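Local atomic coordinates of heme utilization carrier protein (Escherichia coli O157:H7, PDB entry 6U9J), a protein that probably binds heme and carries it in the cytosol during heme utilization, in a pathway tied to anaerobic heme degradation. Residues S76-H79 with F84-R87; I119-K124 with A128-F133. All coordinates share one frame; numbering follows the deposited sequence.

Following the chain from the N terminus, interaction 1 comes first: 76-79 pairs with 84-87 and closes a tight hairpin, with four residues between the segments, two of them still strand. Interaction 2 opens only after it has closed. There 119-124 pairs with 128-133, with three loop residues between the segments. The two contacts therefore run in series and neither nest nor cross. Interaction 1 is a hairpin of the small three-stranded antiparallel sheet. Interaction 2 is a hairpin inside the six-stranded sheet, near the centre of the chain. Their centres lie about 17 Å apart and they do not touch. Helix 44-51 relates them, because Trp-48 packs on Phe-84 of one and on Phe-121 and Leu-130 of the other.

Interaction 1: S76-H79 with F84-R87; sequences SGFH and FNLR
Arg-87 reaches back across the strand pair to Ser-76 and Phe-78. Its chain is extended from CG to NE, and NH2 donates to Ser-76 OG at 2.9 Å. The hydroxyl oxygen lies close to the guanidinium plane. Ser-76 offers it with chi1 75°, which sets OG between its own backbone N and carbonyl carbon. The face of the guanidinium is met by Phe-78 CD1, offset toward the rim, with the two planes 42° apart. The backbone bond from Arg-87 N to Ser-76 O is nearly straight, at 2.7 Å. A water extends this end by joining Ser-76 N to Arg-87 O.

The segments belong to an antiparallel beta hairpin. Strand 77-80 is an outer strand of the small sheet, and 83-86 lies between it and 92-96. Phe-78 and Asn-85 form a hydrogen-bonded pair: Phe-78 N donates to Asn-85 O and Asn-85 N to Phe-78 O. Their side chains share one face. Asn-85 CB sits over the Phe-78 ring in a CH-pi contact, 3.8 Å from its centroid.

The side chains of His-79, Phe-84 and Leu-86 lie on the other face. Phe-84 CG is anti to its backbone N (chi1 -175°), and this carries the ring across to the Gly-77 backbone. CZ comes within 3.4 Å of Gly-77 CA, where the lack of a side chain makes room. Phe-84 CD1 also lies over the centre of the His-79 ring, 3.4 Å from NE2. The two rings meet obliquely. His-79 NE2 is hydrogen-bonded to Asp-45, while Trp-48 and Phe-44 meet Phe-84 edge-to-face.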
loop_
_atom_site.group_PDB
_atom_site.type_symbol
_atom_site.label_atom_id
_atom_site.label_comp_id
_atom_site.label_asym_id
_atom_site.label_seq_id
_atom_site.Cartn_x
_atom_site.Cartn_y
_atom_site.Cartn_z
ATOM N N SER A 76 -0.244 16.277 -2.675
ATOM C CA SER A 76 0.819 17.015 -2.022
ATOM C C SER A 76 0.974 16.533 -0.580
ATOM O O SER A 76 0.118 15.829 -0.030
ATOM C CB SER A 76 0.519 18.512 -2.039
ATOM O OG SER A 76 -0.490 18.834 -1.095
ATOM N N GLY A 77 2.088 16.914 0.041
ATOM C CA GLY A 77 2.309 16.519 1.416
ATOM C C GLY A 77 3.141 17.532 2.171
ATOM O O GLY A 77 3.666 18.491 1.601
ATOM N N PHE A 78 3.262 17.294 3.472
ATOM C CA PHE A 78 4.055 18.146 4.349
ATOM C C PHE A 78 4.840 17.274 5.315
ATOM O O PHE A 78 4.380 16.200 5.717
ATOM C CB PHE A 78 3.168 19.143 5.129
ATOM C CG PHE A 78 2.116 18.485 5.986
ATOM C CD1 PHE A 78 0.900 18.087 5.437
ATOM C CD2 PHE A 78 2.348 18.257 7.335
ATOM C CE1 PHE A 78 -0.062 17.468 6.217
ATOM C CE2 PHE A 78 1.382 17.645 8.138
ATOM C CZ PHE A 78 0.175 17.260 7.581
ATOM N N HIS A 79 6.026 17.748 5.702
ATOM C CA HIS A 79 6.876 17.030 6.641
ATOM C C HIS A 79 6.531 17.425 8.075
ATOM O O HIS A 79 6.369 18.612 8.371
ATOM C CB HIS A 79 8.353 17.318 6.368
ATOM C CG HIS A 79 8.838 16.805 5.044
ATOM N ND1 HIS A 79 9.332 15.534 4.879
ATOM C CD2 HIS A 79 8.943 17.417 3.842
ATOM C CE1 HIS A 79 9.697 15.368 3.615
ATOM N NE2 HIS A 79 9.464 16.492 2.965
ATOM N N PHE A 84 6.456 12.234 6.067
ATOM C CA PHE A 84 5.872 13.037 5.005
ATOM C C PHE A 84 4.391 12.674 4.922
ATOM O O PHE A 84 4.038 11.540 4.578
ATOM C CB PHE A 84 6.598 12.789 3.688
ATOM C CG PHE A 84 6.145 13.666 2.578
ATOM C CD1 PHE A 84 6.374 15.029 2.599
ATOM C CD2 PHE A 84 5.507 13.113 1.465
ATOM C CE1 PHE A 84 5.961 15.836 1.548
ATOM C CE2 PHE A 84 5.094 13.912 0.416
ATOM C CZ PHE A 84 5.325 15.265 0.439
ATOM N N ASN A 85 3.532 13.621 5.268
ATOM C CA ASN A 85 2.115 13.362 5.469
ATOM C C ASN A 85 1.345 13.860 4.263
ATOM O O ASN A 85 1.411 15.044 3.925
ATOM C CB ASN A 85 1.649 14.057 6.746
ATOM C CG ASN A 85 2.448 13.624 7.934
ATOM O OD1 ASN A 85 3.130 14.431 8.565
ATOM N ND2 ASN A 85 2.382 12.341 8.253
ATOM N N LEU A 86 0.637 12.951 3.601
ATOM C CA LEU A 86 -0.069 13.307 2.386
ATOM C C LEU A 86 -1.358 14.041 2.712
ATOM O O LEU A 86 -2.055 13.705 3.677
ATOM C CB LEU A 86 -0.375 12.053 1.565
ATOM C CG LEU A 86 0.859 11.262 1.130
ATOM C CD1 LEU A 86 0.474 10.104 0.174
ATOM C CD2 LEU A 86 1.883 12.173 0.487
ATOM N N ARG A 87 -1.670 15.059 1.904
ATOM C CA ARG A 87 -2.978 15.712 1.950
ATOM C C ARG A 87 -3.854 15.040 0.905
ATOM O O ARG A 87 -4.043 15.513 -0.212
ATOM C CB ARG A 87 -2.869 17.211 1.685
ATOM C CG ARG A 87 -1.778 17.960 2.418
ATOM C CD ARG A 87 -1.894 19.446 2.069
ATOM N NE ARG A 87 -0.959 20.279 2.818
ATOM C CZ ARG A 87 0.277 20.542 2.413
ATOM N NH1 ARG A 87 1.071 21.306 3.151
ATOM N NH2 ARG A 87 0.724 20.024 1.271
HETATM O O HOH W 1 -3.064 17.165 -2.325
#

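Interaction 2: I119-K124 with A128-F133; sequences ILFFNK and AMLKIF
Ala-128 lies opposite Phe-122 as a non-hydrogen-bonded pair, and its CA approaches Phe-121 O at 3.4 Å. Met-129 then donates its N to the same oxygen at 2.7 Å. Its CG lies 3.2 Å from Phe-121 O too, with chi1 at 30°, away from a staggered position. Met-129 and Leu-130 both lie opposite Phe-121, a classic beta bulge. Leu-130 O accepts from Phe-121 N at 3.0 Å and lies at the edge of the Phe-121 ring. The Leu-130 and Phe-121 side chains lie side by side, with Leu-130 CB 4.0 Å from Phe-121 CD1.

Lys-131 falls on the other face of the sheet. Its extended chain runs alongside Leu-120, with Lys-131 CG 3.9 Å from Leu-120 CD1, while NZ makes a salt bridge to Glu-16. Ile-132 exchanges two backbone hydrogen bonds with Ile-119. With chi1 -60°, CG1 stands beside its backbone N, and CD1 meets the edge of the Phe-121 ring at CE1, 3.8 Å away.

This hairpin is part of the six-stranded antiparallel sheet, and Leu-130 also packs on Leu-68 of the second subunit. Backbone bonds set the register. The side chains add mainly apolar contacts, consistent with an apolar face on which Ile-119, Phe-121 and Leu-130 pack against helix 44-51.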
loop_
_atom_site.group_PDB
_atom_site.type_symbol
_atom_site.label_atom_id
_atom_site.label_comp_id
_atom_site.label_asym_id
_atom_site.label_seq_id
_atom_site.Cartn_x
_atom_site.Cartn_y
_atom_site.Cartn_z
ATOM N N ILE A 119 9.256 5.869 -11.409
ATOM C CA ILE A 119 10.074 6.440 -10.344
ATOM C C ILE A 119 10.067 5.456 -9.188
ATOM O O ILE A 119 8.996 5.068 -8.719
ATOM C CB ILE A 119 9.537 7.803 -9.905
ATOM C CG1 ILE A 119 9.499 8.744 -11.097
ATOM C CG2 ILE A 119 10.369 8.392 -8.742
ATOM C CD1 ILE A 119 8.721 9.996 -10.849
ATOM N N LEU A 120 11.249 5.039 -8.749
ATOM C CA LEU A 120 11.404 4.097 -7.649
ATOM C C LEU A 120 12.029 4.825 -6.473
ATOM O O LEU A 120 13.042 5.515 -6.632
ATOM C CB LEU A 120 12.283 2.906 -8.036
ATOM C CG LEU A 120 11.564 1.673 -8.572
ATOM C CD1 LEU A 120 10.643 2.060 -9.714
ATOM C CD2 LEU A 120 12.589 0.652 -9.033
ATOM N N PHE A 121 11.433 4.655 -5.300
ATOM C CA PHE A 121 11.972 5.189 -4.056
ATOM C C PHE A 121 12.573 4.028 -3.284
ATOM O O PHE A 121 11.889 3.031 -3.040
ATOM C CB PHE A 121 10.880 5.869 -3.223
ATOM C CG PHE A 121 10.210 7.032 -3.914
ATOM C CD1 PHE A 121 9.205 6.817 -4.856
ATOM C CD2 PHE A 121 10.569 8.340 -3.615
ATOM C CE1 PHE A 121 8.584 7.875 -5.491
ATOM C CE2 PHE A 121 9.955 9.401 -4.232
ATOM C CZ PHE A 121 8.959 9.180 -5.181
ATOM N N PHE A 122 13.843 4.148 -2.909
ATOM C CA PHE A 122 14.579 3.064 -2.263
ATOM C C PHE A 122 14.824 3.329 -0.783
ATOM O O PHE A 122 15.107 4.464 -0.379
ATOM C CB PHE A 122 15.941 2.856 -2.925
ATOM C CG PHE A 122 15.864 2.361 -4.324
ATOM C CD1 PHE A 122 15.788 3.254 -5.377
ATOM C CD2 PHE A 122 15.857 1.008 -4.579
ATOM C CE1 PHE A 122 15.717 2.798 -6.687
ATOM C CE2 PHE A 122 15.785 0.539 -5.881
ATOM C CZ PHE A 122 15.714 1.443 -6.935
ATOM N N ASN A 123 14.787 2.257 0.009
ATOM C CA ASN A 123 15.200 2.332 1.404
ATOM C C ASN A 123 16.698 2.043 1.508
ATOM O O ASN A 123 17.387 1.820 0.509
ATOM C CB ASN A 123 14.363 1.383 2.273
ATOM C CG ASN A 123 14.504 -0.079 1.872
ATOM O OD1 ASN A 123 15.547 -0.521 1.400
ATOM N ND2 ASN A 123 13.435 -0.841 2.072
ATOM N N LYS A 124 17.218 2.045 2.734
ATOM C CA LYS A 124 18.652 1.875 2.919
ATOM C C LYS A 124 19.140 0.466 2.615
ATOM O O LYS A 124 20.352 0.270 2.485
ATOM C CB LYS A 124 19.041 2.253 4.348
ATOM C CG LYS A 124 18.576 1.266 5.403
ATOM C CD LYS A 124 18.660 1.890 6.795
ATOM C CE LYS A 124 18.685 0.831 7.884
ATOM N NZ LYS A 124 17.445 0.008 7.906
ATOM N N ALA A 128 12.725 -1.386 -2.841
ATOM C CA ALA A 128 11.769 -0.331 -3.135
ATOM C C ALA A 128 10.808 -0.147 -1.966
ATOM O O ALA A 128 10.292 -1.125 -1.413
ATOM C CB ALA A 128 11.001 -0.661 -4.422
ATOM N N MET A 129 10.593 1.104 -1.569
ATOM C CA MET A 129 9.526 1.412 -0.627
ATOM C C MET A 129 8.279 1.962 -1.304
ATOM O O MET A 129 7.197 1.911 -0.713
ATOM C CB MET A 129 10.004 2.397 0.459
ATOM C CG MET A 129 11.093 3.365 0.047
ATOM S SD MET A 129 11.565 4.481 1.400
ATOM C CE MET A 129 10.032 5.320 1.454
ATOM N N LEU A 130 8.385 2.415 -2.551
ATOM C CA LEU A 130 7.242 2.994 -3.236
ATOM C C LEU A 130 7.613 3.089 -4.702
ATOM O O LEU A 130 8.787 3.241 -5.026
ATOM C CB LEU A 130 6.899 4.380 -2.679
ATOM C CG LEU A 130 5.540 4.924 -3.089
ATOM C CD1 LEU A 130 4.411 4.162 -2.402
ATOM C CD2 LEU A 130 5.467 6.408 -2.774
ATOM N N LYS A 131 6.615 2.972 -5.581
ATOM C CA LYS A 131 6.820 3.156 -7.012
ATOM C C LYS A 131 5.738 4.070 -7.565
ATOM O O LYS A 131 4.587 4.017 -7.125
ATOM C CB LYS A 131 6.786 1.810 -7.775
ATOM C CG LYS A 131 7.865 0.818 -7.352
ATOM C CD LYS A 131 7.891 -0.401 -8.269
ATOM C CE LYS A 131 8.919 -1.420 -7.812
ATOM N NZ LYS A 131 9.030 -2.535 -8.813
ATOM N N ILE A 132 6.104 4.920 -8.517
ATOM C CA ILE A 132 5.142 5.701 -9.289
ATOM C C ILE A 132 5.368 5.396 -10.759
ATOM O O ILE A 132 6.504 5.475 -11.236
ATOM C CB ILE A 132 5.276 7.210 -9.033
ATOM C CG1 ILE A 132 5.044 7.528 -7.553
ATOM C CG2 ILE A 132 4.280 7.985 -9.891
ATOM C CD1 ILE A 132 5.395 8.959 -7.205
ATOM N N PHE A 133 4.293 5.060 -11.474
ATOM C CA PHE A 133 4.339 4.763 -12.900
ATOM C C PHE A 133 3.563 5.812 -13.680
ATOM O O PHE A 133 2.502 6.252 -13.245
ATOM C CB PHE A 133 3.735 3.383 -13.194
ATOM C CG PHE A 133 4.554 2.249 -12.681
ATOM C CD1 PHE A 133 4.373 1.775 -11.392
ATOM C CD2 PHE A 133 5.499 1.638 -13.498
ATOM C CE1 PHE A 133 5.135 0.718 -10.915
ATOM C CE2 PHE A 133 6.265 0.577 -13.027
ATOM C CZ PHE A 133 6.084 0.119 -11.735
#